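Local coordinates for ribosomal RNA small subunit methyltransferase E (Legionella pneumophila, PDB 5O95), which probably methylates the N3 position of a uridine in 16S rRNA, using S-adenosyl-L-methionine as methyl donor, at the interface of chains A and B. Coordinates in Å, arbitrary orientation; residue numbers count along the deposited sequence, not the author numbering. Chains: chain A/B, Ribosomal RNA small subunit methyltransferase E.

Contact 1: the interface of chains A and B. Residues chain A 220-221, 233, 237; chain B 105, 236, 240, 245.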
ATOM      1  N   LEU A 220     -10.285  10.025  -3.174  1.00 15.41           N
ATOM      2  CA  LEU A 220     -10.183   8.809  -2.387  1.00 15.06           C
ATOM      3  C   LEU A 220     -10.156   9.187  -0.915  1.00 16.09           C
ATOM      4  O   LEU A 220      -9.186   8.939  -0.209  1.00 16.54           O
ATOM      5  CB  LEU A 220      -8.901   8.044  -2.700  1.00 16.60           C
ATOM      6  CG  LEU A 220      -8.824   7.434  -4.114  1.00 18.57           C
ATOM      7  CD1 LEU A 220      -7.415   6.960  -4.407  1.00 19.65           C
ATOM      8  CD2 LEU A 220      -9.847   6.316  -4.233  1.00 19.15           C
ATOM      9  N   GLY A 221     -11.227   9.826  -0.460  1.00 15.00           N
ATOM     10  CA  GLY A 221     -11.375  10.133   0.943  1.00 16.70           C
ATOM     11  C   GLY A 221     -10.850  11.490   1.384  1.00 16.69           C
ATOM     12  O   GLY A 221     -10.151  12.199   0.644  1.00 17.86           O
ATOM     13  N   THR A 233      -4.087   2.267  -2.846  1.00 15.33           N
ATOM     14  CA  THR A 233      -5.505   2.444  -2.589  1.00 13.13           C
ATOM     15  C   THR A 233      -6.287   2.585  -3.886  1.00 13.05           C
ATOM     16  O   THR A 233      -7.349   1.976  -4.044  1.00 14.52           O
ATOM     17  CB  THR A 233      -5.694   3.685  -1.700  1.00 13.87           C
ATOM     18  OG1 THR A 233      -5.072   3.415  -0.439  1.00 17.77           O
ATOM     19  CG2 THR A 233      -7.151   3.988  -1.469  1.00 15.55           C
ATOM     20  N   VAL A 237      -9.170   0.007  -5.144  1.00 13.16           N
ATOM     21  CA  VAL A 237     -10.537   0.463  -5.357  1.00 13.58           C
ATOM     22  C   VAL A 237     -10.977   0.165  -6.784  1.00 15.26           C
ATOM     23  O   VAL A 237     -12.053  -0.390  -7.001  1.00 15.28           O
ATOM     24  CB  VAL A 237     -10.672   1.950  -4.980  1.00 14.67           C
ATOM     25  CG1 VAL A 237     -12.007   2.504  -5.457  1.00 18.08           C
ATOM     26  CG2 VAL A 237     -10.539   2.116  -3.481  1.00 19.10           C
TER
ATOM     27  N   LEU B 105      -5.406   5.200   5.985  1.00 13.82           N
ATOM     28  CA  LEU B 105      -6.662   4.665   5.480  1.00 16.41           C
ATOM     29  C   LEU B 105      -7.785   4.750   6.493  1.00 17.90           C
ATOM     30  O   LEU B 105      -8.844   4.159   6.271  1.00 18.77           O
ATOM     31  CB  LEU B 105      -6.479   3.216   4.973  1.00 13.02           C
ATOM     32  CG  LEU B 105      -6.193   3.075   3.487  1.00 19.15           C
ATOM     33  CD1 LEU B 105      -7.392   3.613   2.679  1.00 20.62           C
ATOM     34  CD2 LEU B 105      -4.960   3.843   3.101  1.00 21.30           C
ATOM     35  N   SER B 236      -8.626  -0.323   2.030  1.00 13.92           N
ATOM     36  CA  SER B 236      -9.097   0.517   0.922  1.00 12.71           C
ATOM     37  C   SER B 236     -10.440   0.029   0.403  1.00 15.20           C
ATOM     38  O   SER B 236     -11.348   0.823   0.133  1.00 16.03           O
ATOM     39  CB  SER B 236      -8.069   0.485  -0.217  1.00 15.74           C
ATOM     40  OG  SER B 236      -6.794   0.978   0.150  1.00 15.88           O
ATOM     41  N   ALA B 240     -13.946   2.027   0.805  1.00 15.80           N
ATOM     42  CA  ALA B 240     -14.705   2.439  -0.373  1.00 15.36           C
ATOM     43  C   ALA B 240     -16.124   1.884  -0.327  1.00 18.80           C
ATOM     44  O   ALA B 240     -17.089   2.599  -0.626  1.00 22.74           O
ATOM     45  CB  ALA B 240     -13.964   1.972  -1.631  1.00 16.22           C
ATOM     46  N   LEU B 245     -14.319   6.540   1.318  1.00 17.46           N
ATOM     47  CA  LEU B 245     -13.614   6.646   0.050  1.00 21.44           C
ATOM     48  C   LEU B 245     -14.612   6.631  -1.095  1.00 34.14           C
ATOM     49  O   LEU B 245     -15.577   5.868  -1.059  1.00 25.76           O
ATOM     50  CB  LEU B 245     -12.627   5.502  -0.124  1.00 18.94           C
ATOM     51  CG  LEU B 245     -11.202   5.809   0.313  1.00 20.27           C
ATOM     52  CD1 LEU B 245     -11.146   6.279   1.738  1.00 21.73           C
ATOM     53  CD2 LEU B 245     -10.363   4.558   0.139  1.00 19.69           C
ATOM     54  OXT LEU B 245     -14.474   7.375  -2.067  1.00 24.93           O
TER
HETATM   55  O   HOH W   1     -13.572   9.946  -1.960  1.00 23.42           O
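A:Thr233 and B:Ser236 face each other from helical backbones whose CA atoms are 5.4 Å apart, whereas A:Gly221, whose CA is 3.9 Å from B:Leu245 CD1, lies in a loop with a positive phi of 92°. The close helix approach brings two hydroxyls together: A:Thr233 OG1 and B:Ser236 OG are hydrogen-bonded at 3.0 Å, although the donor cannot be assigned. The threonine branch is split between two tasks. A:Thr233 OG1 lies beside its backbone N (chi1 -64°) and faces the serine, while the methyl A:Thr233 CG2, on the other branch, packs 3.6 Å from B:Leu245 CD2. The long axes of those two side chains are roughly perpendicular. B:Leu105 comes at the same threonine tip to tip, B:Leu105 CD2 being 3.6 Å from A:Thr233 OG1, a contact of a methyl with a polar atom. Further along the helices, A:Val237 CG2 is 3.9 Å from B:Ala240 CB; the small alanine probably allows the close backbone approach.

B:Leu245 is the C-terminal residue, and it is gripped at both ends. B:Leu245 CG rests 3.7 Å from the carbonyl carbon C of A:Leu220; water 1 lies 2.7 Å from OXT, a terminal carboxylate oxygen of B:Leu245, and hydrogen-bonds to A:Gly221 N.

The patch combines helix 227-242 of both subunits with the A:Leu220–A:Gly221 loop, part of the S-adenosyl-L-methionine site, so the tail of chain B backs the cofactor loop of chain A.

Contact 2: the interface of chains A and B. Residues chain A 105, 236, 240, 245; chain B 220, 225, 233, 237.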
ATOM      1  N   LEU A 105      -1.109  -5.875  -7.310  1.00 16.08           N
ATOM      2  CA  LEU A 105      -2.496  -5.492  -7.501  1.00 14.78           C
ATOM      3  C   LEU A 105      -2.924  -5.565  -8.964  1.00 15.34           C
ATOM      4  O   LEU A 105      -3.990  -5.040  -9.334  1.00 16.00           O
ATOM      5  CB  LEU A 105      -2.727  -4.092  -6.888  1.00 15.78           C
ATOM      6  CG  LEU A 105      -2.559  -4.089  -5.366  1.00 22.15           C
ATOM      7  CD1 LEU A 105      -2.508  -2.664  -4.808  1.00 34.36           C
ATOM      8  CD2 LEU A 105      -3.680  -4.851  -4.701  1.00 25.34           C
ATOM      9  N   SER A 236      -6.481  -0.789  -5.639  1.00 11.37           N
ATOM     10  CA  SER A 236      -7.410  -1.655  -4.914  1.00 15.18           C
ATOM     11  C   SER A 236      -8.850  -1.293  -5.210  1.00 16.68           C
ATOM     12  O   SER A 236      -9.688  -2.169  -5.446  1.00 18.05           O
ATOM     13  CB  SER A 236      -7.160  -1.568  -3.408  1.00 15.76           C
ATOM     14  OG  SER A 236      -5.847  -1.946  -3.098  1.00 13.94           O
ATOM     15  N   ALA A 240     -11.436  -3.600  -7.227  1.00 13.51           N
ATOM     16  CA  ALA A 240     -12.651  -4.060  -6.559  1.00 15.73           C
ATOM     17  C   ALA A 240     -13.898  -3.603  -7.318  1.00 17.83           C
ATOM     18  O   ALA A 240     -14.905  -4.316  -7.352  1.00 19.95           O
ATOM     19  CB  ALA A 240     -12.704  -3.515  -5.124  1.00 17.13           C
ATOM     20  N   LEU A 245     -11.097  -8.041  -7.786  1.00 19.23           N
ATOM     21  CA  LEU A 245     -11.091  -8.067  -6.319  1.00 24.32           C
ATOM     22  C   LEU A 245     -12.514  -8.187  -5.771  1.00 24.79           C
ATOM     23  O   LEU A 245     -13.467  -7.614  -6.332  1.00 24.80           O
ATOM     24  CB  LEU A 245     -10.393  -6.829  -5.730  1.00 19.03           C
ATOM     25  CG  LEU A 245      -8.947  -7.041  -5.275  1.00 20.56           C
ATOM     26  CD1 LEU A 245      -8.090  -7.603  -6.434  1.00 24.62           C
ATOM     27  CD2 LEU A 245      -8.382  -5.730  -4.727  1.00 21.73           C
ATOM     28  OXT LEU A 245     -12.743  -8.866  -4.760  1.00 23.56           O
TER
ATOM     29  N   LEU B 220      -9.535 -11.278  -1.847  1.00 19.41           N
ATOM     30  CA  LEU B 220      -9.078 -10.033  -2.452  1.00 16.65           C
ATOM     31  C   LEU B 220      -8.313 -10.341  -3.746  1.00 16.51           C
ATOM     32  O   LEU B 220      -7.163  -9.947  -3.922  1.00 17.91           O
ATOM     33  CB  LEU B 220      -8.233  -9.192  -1.495  1.00 18.54           C
ATOM     34  CG  LEU B 220      -8.982  -8.540  -0.326  1.00 21.44           C
ATOM     35  CD1 LEU B 220      -7.990  -7.915   0.656  1.00 20.64           C
ATOM     36  CD2 LEU B 220     -10.015  -7.496  -0.780  1.00 19.82           C
ATOM     37  N   LEU B 225      -1.253 -11.724  -2.137  1.00 19.91           N
ATOM     38  CA  LEU B 225      -0.738 -10.449  -1.689  1.00 16.82           C
ATOM     39  C   LEU B 225       0.203 -10.654  -0.517  1.00 17.69           C
ATOM     40  O   LEU B 225      -0.041 -11.494   0.347  1.00 20.64           O
ATOM     41  CB  LEU B 225      -1.904  -9.567  -1.253  1.00 16.18           C
ATOM     42  CG  LEU B 225      -2.970  -9.283  -2.320  1.00 18.51           C
ATOM     43  CD1 LEU B 225      -4.046  -8.404  -1.712  1.00 19.25           C
ATOM     44  CD2 LEU B 225      -2.371  -8.612  -3.544  1.00 19.94           C
ATOM     45  N   THR B 233      -4.803  -3.047   1.055  1.00 15.43           N
ATOM     46  CA  THR B 233      -5.832  -3.324   0.060  1.00 13.06           C
ATOM     47  C   THR B 233      -7.191  -3.573   0.710  1.00 14.19           C
ATOM     48  O   THR B 233      -8.221  -3.068   0.237  1.00 13.70           O
ATOM     49  CB  THR B 233      -5.395  -4.565  -0.755  1.00 12.93           C
ATOM     50  OG1 THR B 233      -4.193  -4.235  -1.474  1.00 16.06           O
ATOM     51  CG2 THR B 233      -6.486  -5.026  -1.718  1.00 15.34           C
ATOM     52  N   VAL B 237     -10.564  -1.286   0.207  1.00 14.31           N
ATOM     53  CA  VAL B 237     -11.800  -1.824  -0.341  1.00 16.07           C
ATOM     54  C   VAL B 237     -12.943  -1.645   0.647  1.00 16.53           C
ATOM     55  O   VAL B 237     -14.050  -1.256   0.267  1.00 17.03           O
ATOM     56  CB  VAL B 237     -11.612  -3.297  -0.747  1.00 13.96           C
ATOM     57  CG1 VAL B 237     -12.951  -3.906  -1.132  1.00 19.91           C
ATOM     58  CG2 VAL B 237     -10.608  -3.421  -1.886  1.00 20.73           C
TER
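A:Leu245, B:Thr233 and B:Leu220 bury 35, 31 and 25 Å² here, and the first of them bridges the other two. Its two methyls divide the work: A:Leu245 CD2 packs 3.6 Å from the B:Thr233 methyl CG2, whereas A:Leu245 CD1 lies 3.6 Å from the carbonyl O of B:Leu220. The leucine therefore touches the backbone of the cofactor loop with one branch and the opposing helix with the other, its side chain set nearly square to that of the threonine.

B:Thr233 is approached from two more sides. CG2 is anti to the backbone N, which turns it to A:Leu245 and leaves OG1 (chi1 -64°) facing A:Ser236 and A:Leu105. The hydroxyl pair, A:Ser236 OG with B:Thr233 OG1, is 3.3 Å apart, a weak hydrogen bond. A:Leu105 slides past the threonine in the opposite direction, and A:Leu105 CD2 is 3.3 Å from B:Thr233 OG1. A:Leu105 CD2 also reaches B:Leu225 CD2 at 4.1 Å, a peripheral touch on a second cofactor-binding residue.

Along the same helices, A:Ala240 CB lies 3.9 Å from B:Val237 CG2, with the other valine methyl at a similar range.

B:Leu220 and B:Leu225 belong to the S-adenosyl-L-methionine loop that precedes helix 227-242 of chain B; the C-terminal residue of chain A, just after its own copy of that helix, lies against it.

Contact 1 and contact 2 are twins related by the two-fold axis, with centres of their C-alpha atoms about 11 Å apart. Both draw on helix 227-242 of each subunit: A:Thr233 and A:Val237 face B:Ser236 and B:Ala240 in contact 1, with the chains exchanged in contact 2. Most positions recur in this way, A:Gly221 and B:Leu225 being the exceptions. The symmetry is not perfect: A:Leu105 and B:Leu105 differ in torsions, and the hydroxyl pair is longer in contact 2. Since each C-terminus lies against the partner's cofactor loop, dimerisation, typical of this SPOUT-type family, probably helps shape both S-adenosyl-L-methionine sites.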